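Side-chain contacts in sugar-binding transport ATP-binding protein (Pyrococcus horikoshii, PDB 1V43), which probably binds and hydrolyses ATP as the nucleotide-binding subunit of an ABC-type sugar transporter: residues E183-K186 / L187-K190; G287-P290 / E291-T294; H327-G331 / D332-K336; I343-E346 / P347-V351. All coordinates share one frame; numbering follows the deposited sequence.

Overall arrangement
Contact 1 lies in the ABC ATPase part of the chain, on helix 174-191, whereas contacts 2, 3 and 4 belong to the C-terminal beta region of OB-fold type. The centre of contact 1 is about 32 Å from that of contact 2 and about 44 Å from that of contact 4. The other three all reach the sheet of strands 293-295, 350-356, 307-319, 323-330 and 333-340, and contact 2 joins it to the sheet holding strand 283-288. Contacts 2 and 3 touch where M293 CE lies 3.3 Å from F330 CZ; contacts 3 and 4 meet at V328 CG1 and V351 CG2, 3.9 Å apart. All four have a residue near the second subunit, contact 1 through a salt bridge from K186. All are remote from the ATP-binding residues.

Contact 1 (E183-K186 / L187-K190); sequences EIKK and LQQK
Helix 174-191, the helical link of a beta-alpha-beta unit between strands 162-166 and 194-199, carries this contact over two of its turns. Bonds from residue i+4 back to residue i show that the helix is regular here: L187 N donates to E183 O, Q188 N to I184 O at 2.9 Å, and Q189 N to K185 O. The bond from K190 N to K186 O is weak, with an N-H...O angle of 135°. The side-chain meeting is that of K185 with Q189, one turn apart. K185 bends at chi2 (40°), and its CE passes across the Q189 side chain at a slant, 3.7 Å from Q189 CG and 3.5 Å from Q189 NE2. Q189 CG also closes over the backbone, 3.3 Å from K185 O. The K185 methylenes make van der Waals contact with the Q189 chain and amide, with no hydrogen bond between the two side chains; the K185 ammonium goes to M208 O. Next to it, L187 CB packs 3.4 Å from I184 O. K186 runs extended beyond CG, and its NZ forms a salt bridge with D315 of the second subunit. Around the helix, I184, K185 and Q188 rest on F39 of strand 39-43, whereas L187 packs against L128 of helix 115-128 and V152 of helix 147-156.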
ATOM      1  N   GLU A 183       1.109  13.814 -11.988  1.00 26.36           N
ATOM      2  CA  GLU A 183       0.921  14.337 -13.339  1.00 22.30           C
ATOM      3  C   GLU A 183      -0.509  14.889 -13.513  1.00 20.27           C
ATOM      4  O   GLU A 183      -0.699  16.032 -13.887  1.00 24.63           O
ATOM      5  CB  GLU A 183       1.180  13.216 -14.346  1.00 25.34           C
ATOM      6  CG  GLU A 183       1.010  13.602 -15.801  1.00 38.13           C
ATOM      7  CD  GLU A 183       1.948  14.705 -16.224  1.00 43.58           C
ATOM      8  OE1 GLU A 183       2.983  14.897 -15.544  1.00 46.64           O
ATOM      9  OE2 GLU A 183       1.658  15.375 -17.245  1.00 50.38           O
ATOM     10  N   ILE A 184      -1.513  14.077 -13.205  1.00 19.75           N
ATOM     11  CA  ILE A 184      -2.896  14.511 -13.336  1.00 22.84           C
ATOM     12  C   ILE A 184      -3.232  15.741 -12.462  1.00 24.13           C
ATOM     13  O   ILE A 184      -3.813  16.712 -12.959  1.00 19.15           O
ATOM     14  CB  ILE A 184      -3.851  13.327 -13.057  1.00 24.25           C
ATOM     15  CG1 ILE A 184      -3.813  12.376 -14.262  1.00 23.45           C
ATOM     16  CG2 ILE A 184      -5.293  13.822 -12.784  1.00 17.35           C
ATOM     17  CD1 ILE A 184      -4.401  10.995 -14.004  1.00 28.29           C
ATOM     18  N   LYS A 185      -2.825  15.717 -11.194  1.00 22.84           N
ATOM     19  CA  LYS A 185      -3.088  16.818 -10.276  1.00 21.92           C
ATOM     20  C   LYS A 185      -2.462  18.137 -10.751  1.00 31.13           C
ATOM     21  O   LYS A 185      -3.131  19.176 -10.789  1.00 27.18           O
ATOM     22  CB  LYS A 185      -2.595  16.463  -8.861  1.00 23.40           C
ATOM     23  CG  LYS A 185      -2.931  17.522  -7.789  1.00 27.82           C
ATOM     24  CD  LYS A 185      -4.337  18.102  -7.989  1.00 28.14           C
ATOM     25  CE  LYS A 185      -4.674  19.196  -6.993  1.00 31.75           C
ATOM     26  NZ  LYS A 185      -5.187  18.656  -5.714  1.00 19.67           N
ATOM     27  N   LYS A 186      -1.188  18.107 -11.134  1.00 31.22           N
ATOM     28  CA  LYS A 186      -0.539  19.325 -11.620  1.00 25.87           C
ATOM     29  C   LYS A 186      -1.209  19.865 -12.875  1.00 21.66           C
ATOM     30  O   LYS A 186      -1.352  21.071 -13.033  1.00 22.76           O
ATOM     31  CB  LYS A 186       0.927  19.076 -11.929  1.00 28.52           C
ATOM     32  CG  LYS A 186       1.813  18.815 -10.732  1.00 31.36           C
ATOM     33  CD  LYS A 186       3.193  18.545 -11.302  1.00 43.00           C
ATOM     34  CE  LYS A 186       4.220  18.196 -10.273  1.00 51.23           C
ATOM     35  NZ  LYS A 186       5.471  17.820 -11.005  1.00 59.91           N
ATOM     36  N   LEU A 187      -1.591  18.964 -13.778  1.00 18.64           N
ATOM     37  CA  LEU A 187      -2.275  19.354 -14.999  1.00 22.27           C
ATOM     38  C   LEU A 187      -3.591  20.075 -14.664  1.00 24.33           C
ATOM     39  O   LEU A 187      -3.899  21.125 -15.229  1.00 29.35           O
ATOM     40  CB  LEU A 187      -2.581  18.120 -15.844  1.00 23.75           C
ATOM     41  CG  LEU A 187      -3.454  18.369 -17.076  1.00 21.14           C
ATOM     42  CD1 LEU A 187      -2.663  19.209 -18.058  1.00 29.70           C
ATOM     43  CD2 LEU A 187      -3.891  17.050 -17.714  1.00 16.92           C
ATOM     44  N   GLN A 188      -4.368  19.493 -13.752  1.00 22.86           N
ATOM     45  CA  GLN A 188      -5.642  20.083 -13.360  1.00 23.85           C
ATOM     46  C   GLN A 188      -5.450  21.453 -12.716  1.00 23.96           C
ATOM     47  O   GLN A 188      -6.266  22.339 -12.931  1.00 16.19           O
ATOM     48  CB  GLN A 188      -6.407  19.148 -12.409  1.00 24.03           C
ATOM     49  CG  GLN A 188      -7.824  19.616 -12.060  1.00 18.79           C
ATOM     50  CD  GLN A 188      -7.840  20.714 -10.998  1.00 24.99           C
ATOM     51  OE1 GLN A 188      -8.793  21.485 -10.896  1.00 26.39           O
ATOM     52  NE2 GLN A 188      -6.787  20.776 -10.200  1.00 21.03           N
ATOM     53  N   GLN A 189      -4.373  21.637 -11.947  1.00 23.70           N
ATOM     54  CA  GLN A 189      -4.103  22.933 -11.304  1.00 29.23           C
ATOM     55  C   GLN A 189      -3.675  23.959 -12.335  1.00 30.24           C
ATOM     56  O   GLN A 189      -3.802  25.165 -12.129  1.00 29.05           O
ATOM     57  CB  GLN A 189      -2.995  22.816 -10.242  1.00 26.15           C
ATOM     58  CG  GLN A 189      -3.397  21.991  -9.047  1.00 30.72           C
ATOM     59  CD  GLN A 189      -2.257  21.806  -8.059  1.00 35.94           C
ATOM     60  OE1 GLN A 189      -1.133  21.477  -8.449  1.00 34.58           O
ATOM     61  NE2 GLN A 189      -2.546  21.993  -6.774  1.00 29.88           N
ATOM     62  N   LYS A 190      -3.121  23.484 -13.438  1.00 31.79           N
ATOM     63  CA  LYS A 190      -2.720  24.403 -14.483  1.00 29.53           C
ATOM     64  C   LYS A 190      -3.989  24.798 -15.254  1.00 27.17           C
ATOM     65  O   LYS A 190      -4.202  25.964 -15.581  1.00 27.22           O
ATOM     66  CB  LYS A 190      -1.705  23.723 -15.414  1.00 34.27           C
ATOM     67  CG  LYS A 190      -1.024  24.664 -16.395  1.00 46.47           C
ATOM     68  CD  LYS A 190       0.108  23.973 -17.155  1.00 51.92           C
ATOM     69  CE  LYS A 190       0.716  24.913 -18.193  1.00 61.04           C
ATOM     70  NZ  LYS A 190       1.751  24.242 -19.042  1.00 67.22           N
TER

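Contact 2 (G287-P290 / E291-T294); sequences GIRP and EHMT
R289 and E291 lie side by side and point the same way, with the guanidinium and carboxylate planes 34° apart. The carboxylate meets the arginine's methylene groups, not its N-H groups: E291 OE2 is 3.2 Å from R289 CD. A chi1 of 68° puts E291 CG between its backbone N and carbonyl carbon, and a bend at chi2 then lays the carboxylate alongside the arginine chain. A water connects the two, accepting from R289 NH1 at 3.0 Å and probably donating to E291 OE1. H292 also runs along R289, its CD2 3.6 Å from R289 CB and its ring turned 80° from the guanidinium, while its N donates to R289 O. I288 CD1 presses on M293 CG at a tight 3.4 Å, in the bend between strand 283-288 of one antiparallel sheet and strand 293-295 of the other, in the C-terminal OB-type region. R289 NH2 bonds Y230 O and E291 OE2 bonds Y230 OH, tying the bend to helix 226-231. With an alanine in place of E291, the water is likely to lose an acceptor and the Y230 hydroxyl its carboxylate mate. Since E291 OE2 lies 4.3 Å from R289 NE and well out of the guanidinium plane, the opposite charges probably attract without a direct bridge.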
ATOM      1  N   GLY A 287     -10.608   6.898  20.129  1.00 33.05           N
ATOM      2  CA  GLY A 287      -9.796   6.685  18.951  1.00 31.04           C
ATOM      3  C   GLY A 287      -8.495   7.466  18.951  1.00 30.53           C
ATOM      4  O   GLY A 287      -8.459   8.644  19.313  1.00 29.81           O
ATOM      5  N   ILE A 288      -7.411   6.799  18.567  1.00 26.29           N
ATOM      6  CA  ILE A 288      -6.109   7.450  18.478  1.00 28.94           C
ATOM      7  C   ILE A 288      -5.358   6.718  17.384  1.00 23.04           C
ATOM      8  O   ILE A 288      -5.355   5.491  17.358  1.00 28.54           O
ATOM      9  CB  ILE A 288      -5.337   7.411  19.825  1.00 36.63           C
ATOM     10  CG1 ILE A 288      -4.046   8.212  19.681  1.00 32.65           C
ATOM     11  CG2 ILE A 288      -5.067   5.978  20.259  1.00 37.09           C
ATOM     12  CD1 ILE A 288      -3.245   8.276  20.934  1.00 46.77           C
ATOM     13  N   ARG A 289      -4.769   7.468  16.451  1.00 24.90           N
ATOM     14  CA  ARG A 289      -4.055   6.857  15.323  1.00 24.74           C
ATOM     15  C   ARG A 289      -2.683   6.315  15.700  1.00 22.91           C
ATOM     16  O   ARG A 289      -1.995   6.911  16.519  1.00 23.20           O
ATOM     17  CB  ARG A 289      -3.876   7.870  14.177  1.00 21.67           C
ATOM     18  CG  ARG A 289      -5.167   8.373  13.561  1.00 25.10           C
ATOM     19  CD  ARG A 289      -4.853   9.178  12.321  1.00 22.20           C
ATOM     20  NE  ARG A 289      -6.010   9.857  11.754  1.00 15.31           N
ATOM     21  CZ  ARG A 289      -6.861   9.324  10.893  1.00 17.30           C
ATOM     22  NH1 ARG A 289      -6.704   8.071  10.484  1.00 18.15           N
ATOM     23  NH2 ARG A 289      -7.842  10.066  10.391  1.00 20.85           N
ATOM     24  N   PRO A 290      -2.274   5.184  15.093  1.00 22.23           N
ATOM     25  CA  PRO A 290      -0.981   4.519  15.320  1.00 18.94           C
ATOM     26  C   PRO A 290       0.174   5.530  15.261  1.00 28.65           C
ATOM     27  O   PRO A 290       1.097   5.488  16.079  1.00 24.30           O
ATOM     28  CB  PRO A 290      -0.894   3.514  14.171  1.00 18.59           C
ATOM     29  CG  PRO A 290      -2.354   3.132  13.953  1.00 23.41           C
ATOM     30  CD  PRO A 290      -3.053   4.488  14.046  1.00 26.77           C
ATOM     31  N   GLU A 291       0.100   6.439  14.291  1.00 23.38           N
ATOM     32  CA  GLU A 291       1.127   7.462  14.102  1.00 26.27           C
ATOM     33  C   GLU A 291       1.034   8.607  15.106  1.00 31.63           C
ATOM     34  O   GLU A 291       1.868   9.511  15.075  1.00 27.10           O
ATOM     35  CB  GLU A 291       1.069   8.044  12.682  1.00 25.46           C
ATOM     36  CG  GLU A 291      -0.195   8.869  12.390  1.00 28.11           C
ATOM     37  CD  GLU A 291      -1.306   8.058  11.724  1.00 26.18           C
ATOM     38  OE1 GLU A 291      -1.466   6.866  12.048  1.00 25.55           O
ATOM     39  OE2 GLU A 291      -2.029   8.622  10.878  1.00 21.70           O
ATOM     40  N   HIS A 292       0.026   8.588  15.982  1.00 28.92           N
ATOM     41  CA  HIS A 292      -0.101   9.647  16.976  1.00 31.98           C
ATOM     42  C   HIS A 292       0.275   9.144  18.356  1.00 34.41           C
ATOM     43  O   HIS A 292      -0.062   9.745  19.374  1.00 34.80           O
ATOM     44  CB  HIS A 292      -1.513  10.255  16.982  1.00 34.76           C
ATOM     45  CG  HIS A 292      -1.830  11.032  15.739  1.00 25.08           C
ATOM     46  ND1 HIS A 292      -0.850  11.609  14.962  1.00 31.31           N
ATOM     47  CD2 HIS A 292      -3.004  11.276  15.108  1.00 24.35           C
ATOM     48  CE1 HIS A 292      -1.402  12.167  13.900  1.00 20.39           C
ATOM     49  NE2 HIS A 292      -2.709  11.978  13.963  1.00 28.39           N
ATOM     50  N   MET A 293       0.992   8.032  18.366  1.00 32.64           N
ATOM     51  CA  MET A 293       1.479   7.416  19.590  1.00 29.69           C
ATOM     52  C   MET A 293       2.950   7.152  19.353  1.00 33.33           C
ATOM     53  O   MET A 293       3.435   7.232  18.221  1.00 39.87           O
ATOM     54  CB  MET A 293       0.772   6.086  19.851  1.00 30.84           C
ATOM     55  CG  MET A 293      -0.719   6.198  20.143  1.00 32.42           C
ATOM     56  SD  MET A 293      -1.550   4.599  20.023  1.00 42.66           S
ATOM     57  CE  MET A 293      -1.071   3.959  21.408  1.00 20.98           C
ATOM     58  N   THR A 294       3.665   6.836  20.422  1.00 40.03           N
ATOM     59  CA  THR A 294       5.082   6.533  20.317  1.00 36.67           C
ATOM     60  C   THR A 294       5.440   5.614  21.480  1.00 39.63           C
ATOM     61  O   THR A 294       4.564   5.209  22.244  1.00 33.43           O
ATOM     62  CB  THR A 294       5.925   7.818  20.367  1.00 34.98           C
ATOM     63  OG1 THR A 294       7.265   7.521  19.949  1.00 21.85           O
ATOM     64  CG2 THR A 294       5.944   8.406  21.782  1.00 31.63           C
TER
HETATM   65  O   HOH W   1      -4.268   6.366  10.707  1.00 27.03           O

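Contact 3 (H327-G331 / D332-K336); sequences HVKFG and DELVK
Four backbone hydrogen bonds join strands 327-330 and 333-336 into a tight antiparallel hairpin. In the hydrogen-bonded pair V328/V335, V328 N donates to V335 O at 2.8 Å, and V335 N returns a nearly straight bond to V328 O (176°). At the closing pair, E333 N and F330 N bond F330 O and E333 O, closing a type II' beta turn. The positive phi of G331 (58°) favours glycine there. Short CA-H...O contacts supplement these bonds, as where K329 CA lies 3.1 Å from E333 O. On the face bearing V328, F330 and V335, V335 CG2 sits over the F330 ring, 3.6 Å from its centroid and 26° off the normal, a CH-pi contact with the two side chains crossing at about a right angle. A serine in place of F330 would probably deprive V335 CG2 of the ring face it lies against. On the other face, K329 CG meets L334 CD1 at 3.7 Å, and K336 CG lies over one face of the H327 ring, toward its rim, 4.1 Å from H327 CD2. H327 NE2 is held by E318 of strand 307-319. On one side, V328 and F330 pack on V353 of strand 350-356; V335, on the same face, reaches L250 of strand 248-255, while H327 and K336 meet V178 of the second subunit.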
ATOM      1  N   HIS A 327       2.254  -4.001  17.397  1.00 26.65           N
ATOM      2  CA  HIS A 327       0.915  -4.377  17.837  1.00 23.88           C
ATOM      3  C   HIS A 327       1.118  -4.575  19.332  1.00 36.58           C
ATOM      4  O   HIS A 327       1.704  -5.569  19.759  1.00 37.32           O
ATOM      5  CB  HIS A 327       0.452  -5.677  17.176  1.00 24.67           C
ATOM      6  CG  HIS A 327       0.448  -5.631  15.675  1.00 28.04           C
ATOM      7  ND1 HIS A 327      -0.193  -6.577  14.905  1.00 27.86           N
ATOM      8  CD2 HIS A 327       1.041  -4.780  14.802  1.00 29.84           C
ATOM      9  CE1 HIS A 327       0.005  -6.314  13.625  1.00 32.78           C
ATOM     10  NE2 HIS A 327       0.751  -5.228  13.535  1.00 28.27           N
ATOM     11  N   VAL A 328       0.668  -3.596  20.117  1.00 38.78           N
ATOM     12  CA  VAL A 328       0.830  -3.626  21.560  1.00 42.56           C
ATOM     13  C   VAL A 328      -0.478  -3.902  22.270  1.00 48.28           C
ATOM     14  O   VAL A 328      -1.512  -3.323  21.930  1.00 47.68           O
ATOM     15  CB  VAL A 328       1.359  -2.280  22.097  1.00 46.38           C
ATOM     16  CG1 VAL A 328       1.777  -2.439  23.551  1.00 41.73           C
ATOM     17  CG2 VAL A 328       2.511  -1.792  21.256  1.00 35.00           C
ATOM     18  N   LYS A 329      -0.422  -4.785  23.262  1.00 52.39           N
ATOM     19  CA  LYS A 329      -1.603  -5.127  24.036  1.00 63.01           C
ATOM     20  C   LYS A 329      -1.845  -4.092  25.123  1.00 65.29           C
ATOM     21  O   LYS A 329      -1.038  -3.945  26.030  1.00 66.32           O
ATOM     22  CB  LYS A 329      -1.447  -6.501  24.692  1.00 65.15           C
ATOM     23  CG  LYS A 329      -1.550  -7.688  23.747  1.00 69.17           C
ATOM     24  CD  LYS A 329      -1.570  -8.988  24.546  1.00 79.59           C
ATOM     25  CE  LYS A 329      -1.624 -10.225  23.660  1.00 84.38           C
ATOM     26  NZ  LYS A 329      -1.628 -11.478  24.477  1.00 83.93           N
ATOM     27  N   PHE A 330      -2.952  -3.365  25.004  1.00 72.29           N
ATOM     28  CA  PHE A 330      -3.350  -2.357  25.984  1.00 75.04           C
ATOM     29  C   PHE A 330      -4.341  -3.072  26.887  1.00 76.87           C
ATOM     30  O   PHE A 330      -5.512  -3.219  26.527  1.00 78.43           O
ATOM     31  CB  PHE A 330      -4.062  -1.192  25.293  1.00 80.09           C
ATOM     32  CG  PHE A 330      -3.153  -0.076  24.883  1.00 85.94           C
ATOM     33  CD1 PHE A 330      -1.907  -0.339  24.324  1.00 89.55           C
ATOM     34  CD2 PHE A 330      -3.557   1.245  25.030  1.00 89.52           C
ATOM     35  CE1 PHE A 330      -1.076   0.702  23.919  1.00 92.22           C
ATOM     36  CE2 PHE A 330      -2.734   2.293  24.628  1.00 88.66           C
ATOM     37  CZ  PHE A 330      -1.493   2.020  24.072  1.00 90.64           C
ATOM     38  N   GLY A 331      -3.885  -3.520  28.053  1.00 73.54           N
ATOM     39  CA  GLY A 331      -4.783  -4.241  28.930  1.00 65.43           C
ATOM     40  C   GLY A 331      -5.274  -5.421  28.118  1.00 67.66           C
ATOM     41  O   GLY A 331      -4.464  -6.167  27.569  1.00 68.89           O
ATOM     42  N   ASP A 332      -6.591  -5.578  28.013  1.00 67.74           N
ATOM     43  CA  ASP A 332      -7.175  -6.677  27.242  1.00 68.40           C
ATOM     44  C   ASP A 332      -7.263  -6.329  25.761  1.00 64.49           C
ATOM     45  O   ASP A 332      -7.608  -7.180  24.935  1.00 58.46           O
ATOM     46  CB  ASP A 332      -8.590  -7.007  27.738  1.00 74.55           C
ATOM     47  CG  ASP A 332      -8.607  -7.584  29.141  1.00 79.03           C
ATOM     48  OD1 ASP A 332      -7.879  -8.573  29.388  1.00 72.40           O
ATOM     49  OD2 ASP A 332      -9.361  -7.053  29.990  1.00 84.14           O
ATOM     50  N   GLU A 333      -6.946  -5.079  25.433  1.00 61.35           N
ATOM     51  CA  GLU A 333      -7.030  -4.605  24.058  1.00 55.70           C
ATOM     52  C   GLU A 333      -5.742  -4.712  23.252  1.00 50.87           C
ATOM     53  O   GLU A 333      -4.660  -4.911  23.801  1.00 44.16           O
ATOM     54  CB  GLU A 333      -7.513  -3.159  24.054  1.00 58.16           C
ATOM     55  CG  GLU A 333      -8.648  -2.908  23.092  1.00 65.23           C
ATOM     56  CD  GLU A 333      -9.873  -3.739  23.409  1.00 64.04           C
ATOM     57  OE1 GLU A 333     -10.360  -3.669  24.558  1.00 68.25           O
ATOM     58  OE2 GLU A 333     -10.350  -4.459  22.508  1.00 62.65           O
ATOM     59  N   LEU A 334      -5.877  -4.573  21.936  1.00 48.37           N
ATOM     60  CA  LEU A 334      -4.734  -4.642  21.027  1.00 47.26           C
ATOM     61  C   LEU A 334      -4.749  -3.431  20.090  1.00 42.39           C
ATOM     62  O   LEU A 334      -5.702  -3.233  19.335  1.00 39.04           O
ATOM     63  CB  LEU A 334      -4.807  -5.933  20.213  1.00 48.28           C
ATOM     64  CG  LEU A 334      -3.572  -6.360  19.422  1.00 54.41           C
ATOM     65  CD1 LEU A 334      -2.376  -6.498  20.351  1.00 46.78           C
ATOM     66  CD2 LEU A 334      -3.864  -7.687  18.736  1.00 58.69           C
ATOM     67  N   VAL A 335      -3.701  -2.616  20.144  1.00 35.95           N
ATOM     68  CA  VAL A 335      -3.625  -1.433  19.291  1.00 38.72           C
ATOM     69  C   VAL A 335      -2.326  -1.434  18.501  1.00 33.50           C
ATOM     70  O   VAL A 335      -1.381  -2.143  18.848  1.00 33.83           O
ATOM     71  CB  VAL A 335      -3.689  -0.119  20.112  1.00 37.10           C
ATOM     72  CG1 VAL A 335      -4.947  -0.091  20.969  1.00 33.52           C
ATOM     73  CG2 VAL A 335      -2.444   0.019  20.973  1.00 39.78           C
ATOM     74  N   LYS A 336      -2.282  -0.636  17.438  1.00 28.51           N
ATOM     75  CA  LYS A 336      -1.077  -0.543  16.615  1.00 26.65           C
ATOM     76  C   LYS A 336      -0.400   0.785  16.835  1.00 26.57           C
ATOM     77  O   LYS A 336      -1.061   1.811  16.925  1.00 27.45           O
ATOM     78  CB  LYS A 336      -1.413  -0.662  15.128  1.00 28.60           C
ATOM     79  CG  LYS A 336      -1.975  -2.000  14.711  1.00 27.71           C
ATOM     80  CD  LYS A 336      -2.332  -1.960  13.244  1.00 31.12           C
ATOM     81  CE  LYS A 336      -2.952  -3.250  12.773  1.00 30.65           C
ATOM     82  NZ  LYS A 336      -3.225  -3.179  11.314  1.00 39.36           N
TER

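Contact 4 (I343-E346 / P347-V351); sequences IPIE and PGREV
From E346 to R349 the chain reverses in a type II beta turn, closed by a weak hydrogen bond from R349 N to E346 O at 3.4 Å. The turn's corners are P347 and G348; at the backbone angles of G348 (phi 94°, psi -30°) any side chain would collide with the carbonyl oxygen of P347, so the position suits glycine. Upstream, I345 N bonds I343 O at 2.7 Å, two residues back. This loop connects strands 333-340 and 350-356 of the five-stranded antiparallel sheet within the TOBE-type region, and the turn delivers the chain into the second of them. Across the turn, I345 and R349 meet. R349 bends at chi2 and chi3 and brings its guanidinium back over I345, whose CB lies above one face of that group, toward its rim, 4.1 Å from R349 NE. The first carbons of R349 lie against the turn's acceptor, CB 3.4 Å from E346 O. Deeper in, I345 CG1 lies between its backbone N and carbonyl carbon (chi1 72°), directing CD1 toward V351 CG1 at 4.2 Å, where the two side chains run at a slant to one another. Both I345 and V351 also pack on V314 of strand 307-319, and I345 reaches L326 of strand 323-330.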
ATOM      1  N   ILE A 343      12.896  -0.586  13.582  1.00 61.46           N
ATOM      2  CA  ILE A 343      13.065  -0.826  15.018  1.00 64.52           C
ATOM      3  C   ILE A 343      12.395  -2.166  15.335  1.00 68.37           C
ATOM      4  O   ILE A 343      11.369  -2.211  16.016  1.00 65.51           O
ATOM      5  CB  ILE A 343      12.386   0.294  15.843  1.00 63.70           C
ATOM      6  CG1 ILE A 343      12.983   1.647  15.463  1.00 62.01           C
ATOM      7  CG2 ILE A 343      12.572   0.044  17.327  1.00 63.24           C
ATOM      8  CD1 ILE A 343      12.225   2.825  16.029  1.00 67.31           C
ATOM      9  N   PRO A 344      12.971  -3.276  14.828  1.00 72.45           N
ATOM     10  CA  PRO A 344      12.486  -4.655  15.005  1.00 74.75           C
ATOM     11  C   PRO A 344      12.418  -5.206  16.426  1.00 76.14           C
ATOM     12  O   PRO A 344      12.674  -6.395  16.629  1.00 77.51           O
ATOM     13  CB  PRO A 344      13.445  -5.475  14.138  1.00 73.80           C
ATOM     14  CG  PRO A 344      13.866  -4.506  13.082  1.00 75.80           C
ATOM     15  CD  PRO A 344      14.109  -3.257  13.892  1.00 74.26           C
ATOM     16  N   ILE A 345      12.075  -4.363  17.399  1.00 75.28           N
ATOM     17  CA  ILE A 345      11.973  -4.814  18.785  1.00 69.53           C
ATOM     18  C   ILE A 345      11.242  -6.154  18.787  1.00 70.76           C
ATOM     19  O   ILE A 345      10.374  -6.395  17.946  1.00 72.64           O
ATOM     20  CB  ILE A 345      11.208  -3.800  19.666  1.00 65.08           C
ATOM     21  CG1 ILE A 345       9.721  -3.817  19.337  1.00 56.96           C
ATOM     22  CG2 ILE A 345      11.752  -2.406  19.439  1.00 59.57           C
ATOM     23  CD1 ILE A 345       8.904  -2.969  20.275  1.00 57.13           C
ATOM     24  N   GLU A 346      11.595  -7.027  19.723  1.00 68.50           N
ATOM     25  CA  GLU A 346      10.993  -8.352  19.777  1.00 67.60           C
ATOM     26  C   GLU A 346       9.728  -8.512  20.607  1.00 65.12           C
ATOM     27  O   GLU A 346       9.537  -7.836  21.613  1.00 58.46           O
ATOM     28  CB  GLU A 346      12.031  -9.373  20.250  1.00 73.83           C
ATOM     29  CG  GLU A 346      12.887  -9.953  19.131  1.00 77.19           C
ATOM     30  CD  GLU A 346      13.898 -10.957  19.644  1.00 81.96           C
ATOM     31  OE1 GLU A 346      13.497 -11.870  20.403  1.00 81.17           O
ATOM     32  OE2 GLU A 346      15.092 -10.834  19.288  1.00 81.58           O
ATOM     33  N   PRO A 347       8.847  -9.432  20.182  1.00 63.74           N
ATOM     34  CA  PRO A 347       7.581  -9.727  20.850  1.00 62.04           C
ATOM     35  C   PRO A 347       7.838 -10.161  22.281  1.00 64.48           C
ATOM     36  O   PRO A 347       8.884 -10.737  22.582  1.00 63.74           O
ATOM     37  CB  PRO A 347       7.002 -10.859  20.008  1.00 62.78           C
ATOM     38  CG  PRO A 347       7.549 -10.586  18.650  1.00 62.83           C
ATOM     39  CD  PRO A 347       8.981 -10.233  18.951  1.00 63.71           C
ATOM     40  N   GLY A 348       6.877  -9.885  23.157  1.00 66.90           N
ATOM     41  CA  GLY A 348       7.012 -10.250  24.555  1.00 65.50           C
ATOM     42  C   GLY A 348       7.573  -9.119  25.395  1.00 64.06           C
ATOM     43  O   GLY A 348       7.266  -9.011  26.584  1.00 66.15           O
ATOM     44  N   ARG A 349       8.398  -8.271  24.790  1.00 56.80           N
ATOM     45  CA  ARG A 349       8.968  -7.166  25.538  1.00 59.42           C
ATOM     46  C   ARG A 349       7.863  -6.183  25.907  1.00 58.01           C
ATOM     47  O   ARG A 349       6.865  -6.052  25.197  1.00 61.22           O
ATOM     48  CB  ARG A 349      10.056  -6.456  24.729  1.00 60.05           C
ATOM     49  CG  ARG A 349       9.604  -5.195  24.021  1.00 68.46           C
ATOM     50  CD  ARG A 349      10.622  -4.064  24.201  1.00 76.74           C
ATOM     51  NE  ARG A 349      11.930  -4.384  23.632  1.00 84.01           N
ATOM     52  CZ  ARG A 349      12.949  -3.529  23.560  1.00 86.85           C
ATOM     53  NH1 ARG A 349      12.818  -2.289  24.023  1.00 86.62           N
ATOM     54  NH2 ARG A 349      14.098  -3.910  23.012  1.00 86.56           N
ATOM     55  N   GLU A 350       8.046  -5.504  27.031  1.00 55.62           N
ATOM     56  CA  GLU A 350       7.080  -4.533  27.520  1.00 52.58           C
ATOM     57  C   GLU A 350       7.527  -3.148  27.062  1.00 51.44           C
ATOM     58  O   GLU A 350       8.725  -2.884  26.957  1.00 49.66           O
ATOM     59  CB  GLU A 350       7.027  -4.601  29.047  1.00 56.60           C
ATOM     60  CG  GLU A 350       5.643  -4.493  29.634  1.00 65.06           C
ATOM     61  CD  GLU A 350       5.637  -4.761  31.123  1.00 73.60           C
ATOM     62  OE1 GLU A 350       6.348  -4.039  31.859  1.00 74.14           O
ATOM     63  OE2 GLU A 350       4.923  -5.696  31.554  1.00 74.47           O
ATOM     64  N   VAL A 351       6.568  -2.272  26.778  1.00 50.83           N
ATOM     65  CA  VAL A 351       6.879  -0.919  26.319  1.00 46.71           C
ATOM     66  C   VAL A 351       5.950   0.116  26.945  1.00 48.31           C
ATOM     67  O   VAL A 351       4.811  -0.193  27.283  1.00 49.78           O
ATOM     68  CB  VAL A 351       6.755  -0.802  24.772  1.00 44.14           C
ATOM     69  CG1 VAL A 351       7.744  -1.731  24.098  1.00 49.59           C
ATOM     70  CG2 VAL A 351       5.329  -1.137  24.323  1.00 41.78           C
TER